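Local coordinates for adhesion and penetration protein autotransporter (Haemophilus influenzae, PDB 3SYJ), which promotes adherence to and invasion of host cells, self-associates in bacterial aggregation, and is probably a serine protease, at residues 791-796 / 809-814; 856-861 / 884-889. One frame throughout, in Å; residues are numbered along the deposited sequence.

Contact 1: residues 791-796 / 809-814; sequences TTVTLE and QNLTLN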
ATOM      1  N   THR A 791      20.026   5.872 -11.304  1.00 47.14           N
ATOM      2  CA  THR A 791      19.263   7.053 -10.897  1.00 44.46           C
ATOM      3  C   THR A 791      20.050   8.072 -10.074  1.00 43.52           C
ATOM      4  O   THR A 791      20.950   7.718  -9.311  1.00 42.86           O
ATOM      5  CB  THR A 791      18.002   6.655 -10.108  1.00 40.65           C
ATOM      6  OG1 THR A 791      18.379   5.948  -8.921  1.00 40.38           O
ATOM      7  CG2 THR A 791      17.119   5.766 -10.952  1.00 40.87           C
ATOM      8  N   THR A 792      19.691   9.343 -10.236  1.00 42.47           N
ATOM      9  CA  THR A 792      20.337  10.425  -9.506  1.00 39.78           C
ATOM     10  C   THR A 792      19.332  11.279  -8.740  1.00 38.06           C
ATOM     11  O   THR A 792      18.366  11.779  -9.308  1.00 39.91           O
ATOM     12  CB  THR A 792      21.118  11.349 -10.444  1.00 36.90           C
ATOM     13  OG1 THR A 792      22.062  10.581 -11.197  1.00 41.58           O
ATOM     14  CG2 THR A 792      21.854  12.403  -9.643  1.00 35.04           C
ATOM     15  N   VAL A 793      19.569  11.436  -7.444  1.00 36.70           N
ATOM     16  CA  VAL A 793      18.781  12.344  -6.628  1.00 32.42           C
ATOM     17  C   VAL A 793      19.647  13.559  -6.350  1.00 31.33           C
ATOM     18  O   VAL A 793      20.839  13.423  -6.079  1.00 36.07           O
ATOM     19  CB  VAL A 793      18.355  11.696  -5.296  1.00 27.95           C
ATOM     20  CG1 VAL A 793      17.685  12.720  -4.399  1.00 32.36           C
ATOM     21  CG2 VAL A 793      17.428  10.526  -5.547  1.00 30.15           C
ATOM     22  N   THR A 794      19.052  14.745  -6.424  1.00 35.37           N
ATOM     23  CA  THR A 794      19.788  15.985  -6.214  1.00 28.35           C
ATOM     24  C   THR A 794      19.044  16.941  -5.284  1.00 33.49           C
ATOM     25  O   THR A 794      17.846  17.167  -5.444  1.00 38.01           O
ATOM     26  CB  THR A 794      20.052  16.692  -7.550  1.00 30.89           C
ATOM     27  OG1 THR A 794      20.671  15.773  -8.458  1.00 37.72           O
ATOM     28  CG2 THR A 794      20.955  17.898  -7.351  1.00 33.20           C
ATOM     29  N   LEU A 795      19.759  17.497  -4.312  1.00 30.34           N
ATOM     30  CA  LEU A 795      19.192  18.500  -3.423  1.00 31.91           C
ATOM     31  C   LEU A 795      19.920  19.831  -3.577  1.00 37.12           C
ATOM     32  O   LEU A 795      21.150  19.870  -3.643  1.00 39.97           O
ATOM     33  CB  LEU A 795      19.260  18.035  -1.965  1.00 36.04           C
ATOM     34  CG  LEU A 795      18.164  17.094  -1.451  1.00 34.58           C
ATOM     35  CD1 LEU A 795      18.231  15.745  -2.132  1.00 31.49           C
ATOM     36  CD2 LEU A 795      18.258  16.930   0.058  1.00 26.90           C
ATOM     37  N   GLU A 796      19.163  20.921  -3.641  1.00 38.37           N
ATOM     38  CA  GLU A 796      19.763  22.253  -3.641  1.00 39.65           C
ATOM     39  C   GLU A 796      18.995  23.196  -2.728  1.00 37.67           C
ATOM     40  O   GLU A 796      17.802  23.426  -2.923  1.00 43.14           O
ATOM     41  CB  GLU A 796      19.825  22.844  -5.049  1.00 39.21           C
ATOM     42  CG  GLU A 796      20.602  24.153  -5.102  1.00 43.77           C
ATOM     43  CD  GLU A 796      20.364  24.943  -6.376  1.00 54.77           C
ATOM     44  OE1 GLU A 796      19.730  24.407  -7.313  1.00 48.09           O
ATOM     45  OE2 GLU A 796      20.815  26.108  -6.435  1.00 58.63           O
ATOM     46  N   GLN A 809      20.962   5.541  -5.394  1.00 40.33           N
ATOM     47  CA  GLN A 809      22.095   5.251  -6.202  1.00 39.43           C
ATOM     48  C   GLN A 809      23.153   6.325  -6.200  1.00 41.44           C
ATOM     49  O   GLN A 809      24.132   6.228  -5.510  1.00 42.57           O
ATOM     50  CB  GLN A 809      21.638   5.082  -7.630  1.00 41.10           C
ATOM     51  CG  GLN A 809      22.594   4.428  -8.547  1.00 42.81           C
ATOM     52  CD  GLN A 809      23.175   3.181  -8.015  1.00 43.09           C
ATOM     53  OE1 GLN A 809      22.532   2.405  -7.349  1.00 44.23           O
ATOM     54  NE2 GLN A 809      24.390   2.965  -8.330  1.00 42.13           N
ATOM     55  N   ASN A 810      22.934   7.365  -6.966  1.00 38.87           N
ATOM     56  CA  ASN A 810      23.698   8.579  -6.880  1.00 39.11           C
ATOM     57  C   ASN A 810      22.913   9.643  -6.148  1.00 43.31           C
ATOM     58  O   ASN A 810      21.719   9.681  -6.218  1.00 41.27           O
ATOM     59  CB  ASN A 810      24.121   9.044  -8.264  1.00 38.56           C
ATOM     60  CG  ASN A 810      24.787   7.946  -9.069  1.00 45.49           C
ATOM     61  OD1 ASN A 810      25.820   7.425  -8.713  1.00 41.79           O
ATOM     62  ND2 ASN A 810      24.187   7.613 -10.165  1.00 48.07           N
ATOM     63  N   LEU A 811      23.623  10.474  -5.417  1.00 39.56           N
ATOM     64  CA  LEU A 811      23.044  11.518  -4.632  1.00 37.02           C
ATOM     65  C   LEU A 811      23.967  12.702  -4.670  1.00 36.22           C
ATOM     66  O   LEU A 811      25.128  12.568  -4.465  1.00 39.83           O
ATOM     67  CB  LEU A 811      22.875  11.040  -3.195  1.00 37.12           C
ATOM     68  CG  LEU A 811      22.582  12.038  -2.090  1.00 32.52           C
ATOM     69  CD1 LEU A 811      21.307  12.667  -2.289  1.00 32.34           C
ATOM     70  CD2 LEU A 811      22.642  11.391  -0.732  1.00 29.95           C
ATOM     71  N   THR A 812      23.434  13.871  -4.947  1.00 37.53           N
ATOM     72  CA  THR A 812      24.240  15.077  -5.064  1.00 34.28           C
ATOM     73  C   THR A 812      23.741  16.136  -4.097  1.00 38.00           C
ATOM     74  O   THR A 812      22.566  16.502  -4.124  1.00 41.85           O
ATOM     75  CB  THR A 812      24.198  15.637  -6.493  1.00 34.45           C
ATOM     76  OG1 THR A 812      24.853  14.726  -7.384  1.00 32.04           O
ATOM     77  CG2 THR A 812      24.894  16.986  -6.554  1.00 43.51           C
ATOM     78  N   LEU A 813      24.629  16.622  -3.239  1.00 32.96           N
ATOM     79  CA  LEU A 813      24.261  17.650  -2.275  1.00 32.93           C
ATOM     80  C   LEU A 813      24.833  18.991  -2.678  1.00 33.91           C
ATOM     81  O   LEU A 813      25.914  19.066  -3.253  1.00 40.16           O
ATOM     82  CB  LEU A 813      24.765  17.297  -0.879  1.00 31.49           C
ATOM     83  CG  LEU A 813      24.097  16.095  -0.235  1.00 34.77           C
ATOM     84  CD1 LEU A 813      24.363  16.102   1.254  1.00 30.93           C
ATOM     85  CD2 LEU A 813      22.608  16.136  -0.521  1.00 35.20           C
ATOM     86  N   ASN A 814      24.102  20.049  -2.358  1.00 38.04           N
ATOM     87  CA  ASN A 814      24.562  21.406  -2.590  1.00 35.67           C
ATOM     88  C   ASN A 814      23.847  22.329  -1.623  1.00 37.72           C
ATOM     89  O   ASN A 814      22.671  22.637  -1.811  1.00 39.97           O
ATOM     90  CB  ASN A 814      24.287  21.821  -4.037  1.00 41.67           C
ATOM     91  CG  ASN A 814      24.297  23.330  -4.230  1.00 47.25           C
ATOM     92  OD1 ASN A 814      24.837  24.075  -3.408  1.00 45.09           O
ATOM     93  ND2 ASN A 814      23.697  23.789  -5.326  1.00 49.23           N
TER
HETATM   94  O   HOH W   1      19.332   7.640  -6.821  1.00 33.99           O

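Contact 2: residues 856-861 / 884-889; sequences NGKLSG and DAEGDY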
ATOM      1  N   ASN A 856      24.413   3.559  -2.827  1.00 39.34           N
ATOM      2  CA  ASN A 856      25.096   2.546  -3.628  1.00 42.63           C
ATOM      3  C   ASN A 856      25.967   3.109  -4.744  1.00 46.07           C
ATOM      4  O   ASN A 856      26.941   2.481  -5.154  1.00 54.51           O
ATOM      5  CB  ASN A 856      24.082   1.564  -4.219  1.00 42.16           C
ATOM      6  CG  ASN A 856      23.441   0.674  -3.163  1.00 54.41           C
ATOM      7  OD1 ASN A 856      22.230   0.443  -3.182  1.00 58.05           O
ATOM      8  ND2 ASN A 856      24.252   0.176  -2.232  1.00 51.71           N
ATOM      9  N   GLY A 857      25.608   4.287  -5.236  1.00 41.40           N
ATOM     10  CA  GLY A 857      26.312   4.889  -6.352  1.00 41.90           C
ATOM     11  C   GLY A 857      27.248   5.978  -5.888  1.00 41.30           C
ATOM     12  O   GLY A 857      27.880   5.846  -4.846  1.00 46.13           O
ATOM     13  N   LYS A 858      27.332   7.060  -6.654  1.00 45.79           N
ATOM     14  CA  LYS A 858      28.204   8.174  -6.297  1.00 46.92           C
ATOM     15  C   LYS A 858      27.496   9.254  -5.487  1.00 47.56           C
ATOM     16  O   LYS A 858      26.516   9.842  -5.943  1.00 49.20           O
ATOM     17  CB  LYS A 858      28.833   8.803  -7.545  1.00 51.27           C
ATOM     18  CG  LYS A 858      29.624  10.079  -7.254  1.00 51.41           C
ATOM     19  CD  LYS A 858      30.153  10.724  -8.526  1.00 59.10           C
ATOM     20  CE  LYS A 858      31.356   9.974  -9.077  1.00 72.25           C
ATOM     21  NZ  LYS A 858      31.807  10.523 -10.393  1.00 71.24           N
ATOM     22  N   LEU A 859      27.994   9.502  -4.280  1.00 45.33           N
ATOM     23  CA  LEU A 859      27.615  10.686  -3.530  1.00 42.72           C
ATOM     24  C   LEU A 859      28.623  11.759  -3.901  1.00 44.14           C
ATOM     25  O   LEU A 859      29.790  11.452  -4.142  1.00 50.51           O
ATOM     26  CB  LEU A 859      27.655  10.421  -2.024  1.00 43.21           C
ATOM     27  CG  LEU A 859      27.847  11.657  -1.133  1.00 39.05           C
ATOM     28  CD1 LEU A 859      26.571  12.479  -1.037  1.00 38.91           C
ATOM     29  CD2 LEU A 859      28.312  11.257   0.250  1.00 39.74           C
ATOM     30  N   SER A 860      28.177  13.009  -3.968  1.00 42.01           N
ATOM     31  CA  SER A 860      29.063  14.112  -4.320  1.00 39.67           C
ATOM     32  C   SER A 860      28.464  15.456  -3.937  1.00 37.64           C
ATOM     33  O   SER A 860      27.265  15.565  -3.670  1.00 38.61           O
ATOM     34  CB  SER A 860      29.388  14.091  -5.816  1.00 44.54           C
ATOM     35  OG  SER A 860      28.219  14.271  -6.596  1.00 42.99           O
ATOM     36  N   GLY A 861      29.312  16.478  -3.907  1.00 42.85           N
ATOM     37  CA  GLY A 861      28.879  17.821  -3.572  1.00 40.05           C
ATOM     38  C   GLY A 861      29.257  18.199  -2.156  1.00 37.80           C
ATOM     39  O   GLY A 861      30.282  17.757  -1.638  1.00 39.88           O
ATOM     40  N   ASP A 884      32.845   5.394  -4.613  1.00 56.45           N
ATOM     41  CA  ASP A 884      32.646   6.597  -5.419  1.00 54.02           C
ATOM     42  C   ASP A 884      32.370   7.859  -4.600  1.00 53.61           C
ATOM     43  O   ASP A 884      32.510   8.971  -5.108  1.00 62.57           O
ATOM     44  CB  ASP A 884      31.530   6.385  -6.442  1.00 55.17           C
ATOM     45  CG  ASP A 884      32.043   5.839  -7.761  1.00 68.80           C
ATOM     46  OD1 ASP A 884      31.313   5.938  -8.774  1.00 70.10           O
ATOM     47  OD2 ASP A 884      33.180   5.319  -7.786  1.00 64.41           O
ATOM     48  N   ALA A 885      31.978   7.696  -3.341  1.00 44.56           N
ATOM     49  CA  ALA A 885      31.691   8.848  -2.492  1.00 43.65           C
ATOM     50  C   ALA A 885      32.822   9.887  -2.519  1.00 50.76           C
ATOM     51  O   ALA A 885      33.991   9.538  -2.693  1.00 56.04           O
ATOM     52  CB  ALA A 885      31.410   8.398  -1.074  1.00 42.91           C
ATOM     53  N   GLU A 886      32.463  11.158  -2.352  1.00 47.89           N
ATOM     54  CA  GLU A 886      33.427  12.258  -2.357  1.00 46.85           C
ATOM     55  C   GLU A 886      32.723  13.567  -2.024  1.00 43.87           C
ATOM     56  O   GLU A 886      31.498  13.645  -2.080  1.00 42.16           O
ATOM     57  CB  GLU A 886      34.112  12.370  -3.721  1.00 54.64           C
ATOM     58  CG  GLU A 886      33.217  12.901  -4.835  1.00 55.57           C
ATOM     59  CD  GLU A 886      33.847  12.760  -6.214  1.00 64.15           C
ATOM     60  OE1 GLU A 886      34.946  12.171  -6.310  1.00 65.79           O
ATOM     61  OE2 GLU A 886      33.243  13.231  -7.204  1.00 63.24           O
ATOM     62  N   GLY A 887      33.492  14.595  -1.676  1.00 50.58           N
ATOM     63  CA  GLY A 887      32.921  15.890  -1.340  1.00 47.43           C
ATOM     64  C   GLY A 887      33.217  16.336   0.080  1.00 44.66           C
ATOM     65  O   GLY A 887      33.891  15.635   0.831  1.00 45.34           O
ATOM     66  N   ASP A 888      32.713  17.512   0.447  1.00 47.83           N
ATOM     67  CA  ASP A 888      32.917  18.059   1.789  1.00 51.31           C
ATOM     68  C   ASP A 888      31.614  18.153   2.576  1.00 48.14           C
ATOM     69  O   ASP A 888      30.679  18.844   2.172  1.00 45.31           O
ATOM     70  CB  ASP A 888      33.578  19.437   1.723  1.00 54.60           C
ATOM     71  CG  ASP A 888      35.090  19.355   1.631  1.00 67.70           C
ATOM     72  OD1 ASP A 888      35.765  20.107   2.369  1.00 75.45           O
ATOM     73  OD2 ASP A 888      35.602  18.537   0.833  1.00 64.30           O
ATOM     74  N   TYR A 889      31.562  17.476   3.716  1.00 43.64           N
ATOM     75  CA  TYR A 889      30.326  17.417   4.481  1.00 42.60           C
ATOM     76  C   TYR A 889      30.514  17.694   5.965  1.00 41.55           C
ATOM     77  O   TYR A 889      31.590  17.485   6.524  1.00 43.12           O
ATOM     78  CB  TYR A 889      29.647  16.067   4.264  1.00 38.41           C
ATOM     79  CG  TYR A 889      29.484  15.745   2.800  1.00 40.22           C
ATOM     80  CD1 TYR A 889      28.459  16.317   2.058  1.00 39.10           C
ATOM     81  CD2 TYR A 889      30.370  14.894   2.152  1.00 41.10           C
ATOM     82  CE1 TYR A 889      28.308  16.041   0.718  1.00 40.72           C
ATOM     83  CE2 TYR A 889      30.229  14.610   0.809  1.00 44.25           C
ATOM     84  CZ  TYR A 889      29.194  15.187   0.097  1.00 42.06           C
ATOM     85  OH  TYR A 889      29.042  14.915  -1.241  1.00 40.52           O
TER

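Contact 1: residues 791-796 / 809-814
T794 and T812 hold the same rotamer, chi1 -53° and -67°, which sets each OG1 beside its backbone N and each CG2 anti to it. With the two residues paired in register, the side chains lie side by side and point the same way, with T794 CG2 and T812 CG2 4.1 Å apart. T792 and N810 share this partly exposed face.

The buried face is aliphatic. V793 CG1 meets L811 CD1 at 4.2 Å as the two side chains cross obliquely, and L813 CD2 reaches back to within 4.1 Å of L795 CB. L768 of strand 766-768 packs on V793, while I818 of strand 816-819 packs on L811 and L813, so these residues line the interior.

Between the faces runs a parallel backbone pairing. V793 N donates to N810 O (3.0 Å), V793 O accepts from T812 N (2.9 Å), and L795 N donates to T812 O (3.0 Å). The first of these donors sits above the carbonyl plane, 38° out of it, and the same N810 O also accepts a hydrogen bond from a bound water. That water donates to T791 OG1 as well (2.9 Å) and accepts from Q809 N, pinning the start of both segments; T791 OG1 is bonded in addition to D788 O.

N810 divides its amide. ND2 makes a weak bond to T791 O (3.3 Å), which also receives N810 N, while OD1 accepts K858 N from the next turn. At the far end the amide of N814 lies alongside the E796 side chain.

Like residues stacked in register, with polar ones outside and aliphatic ones within, are characteristic of a parallel beta-helix, here two successive turns of the Hap passenger domain.

Contact 2: residues 856-861 / 884-889
G857 O lies 4.0 Å from D884 CB, and S882 OG ties the pair together by bonding both G857 O and D884 N. K858 comes next. Its side chain crosses that of D884 at about a right angle, with CB 3.8 Å from D884 CB, and its ammonium stays near negative charge without forming a salt bridge: NZ is 4.4 Å from E886 OE2.

L859 turns the other way, into the interior. With CG anti to the backbone N (chi1 156°), it meets Y889 tip to tip, CD2 standing 3.9 Å from Y889 CE2, while its CB packs on A885 CB. Its carbonyl O takes only a weak, bent bond from E886 N at 3.2 Å. The S860 CA-H points at E886 O, 3.3 Å from CA, and the S860 CB rests against E886 CG.

G861 turns the corner with a positive phi (103°) that suits glycine. Its O accepts D888 N at 3.2 Å, in the carbonyl plane, and lies 3.2 Å from G887 CA, a close approach helped by the absence of a side chain there.

Strand 810-813 flanks 856-861 with backbone bonds to K858 and S860, and its L811 and L813 touch L859 and Y889 respectively. Beyond 884-889 comes strand 921-925, whose L921 packs on A885 and Y889, so the contact joins two adjacent layers of the beta-helix, between strands 810-813 and 921-925.

In the fold
Far along the chain from the N-terminal protease region, contact 1 closes the first loop: twelve residues, including strands 799-801 and 806-808, bring the chain round one turn to 809-814. The chain then runs on through strand 816-819, a stretch that is not modelled (826-848) and strand 852-855 before contact 2 opens at 856-861 and closes a longer loop through strands 862-870 and 875-881. The two loops follow in series, neither nesting nor crossing. They adjoin, since strand 859-860 pairs with 810-813, L813 N probably bonding to S860 O. With centres about 9 Å apart, the contacts join four consecutive layers near the C-terminal end of the beta-helix, away from the predicted active-site serine.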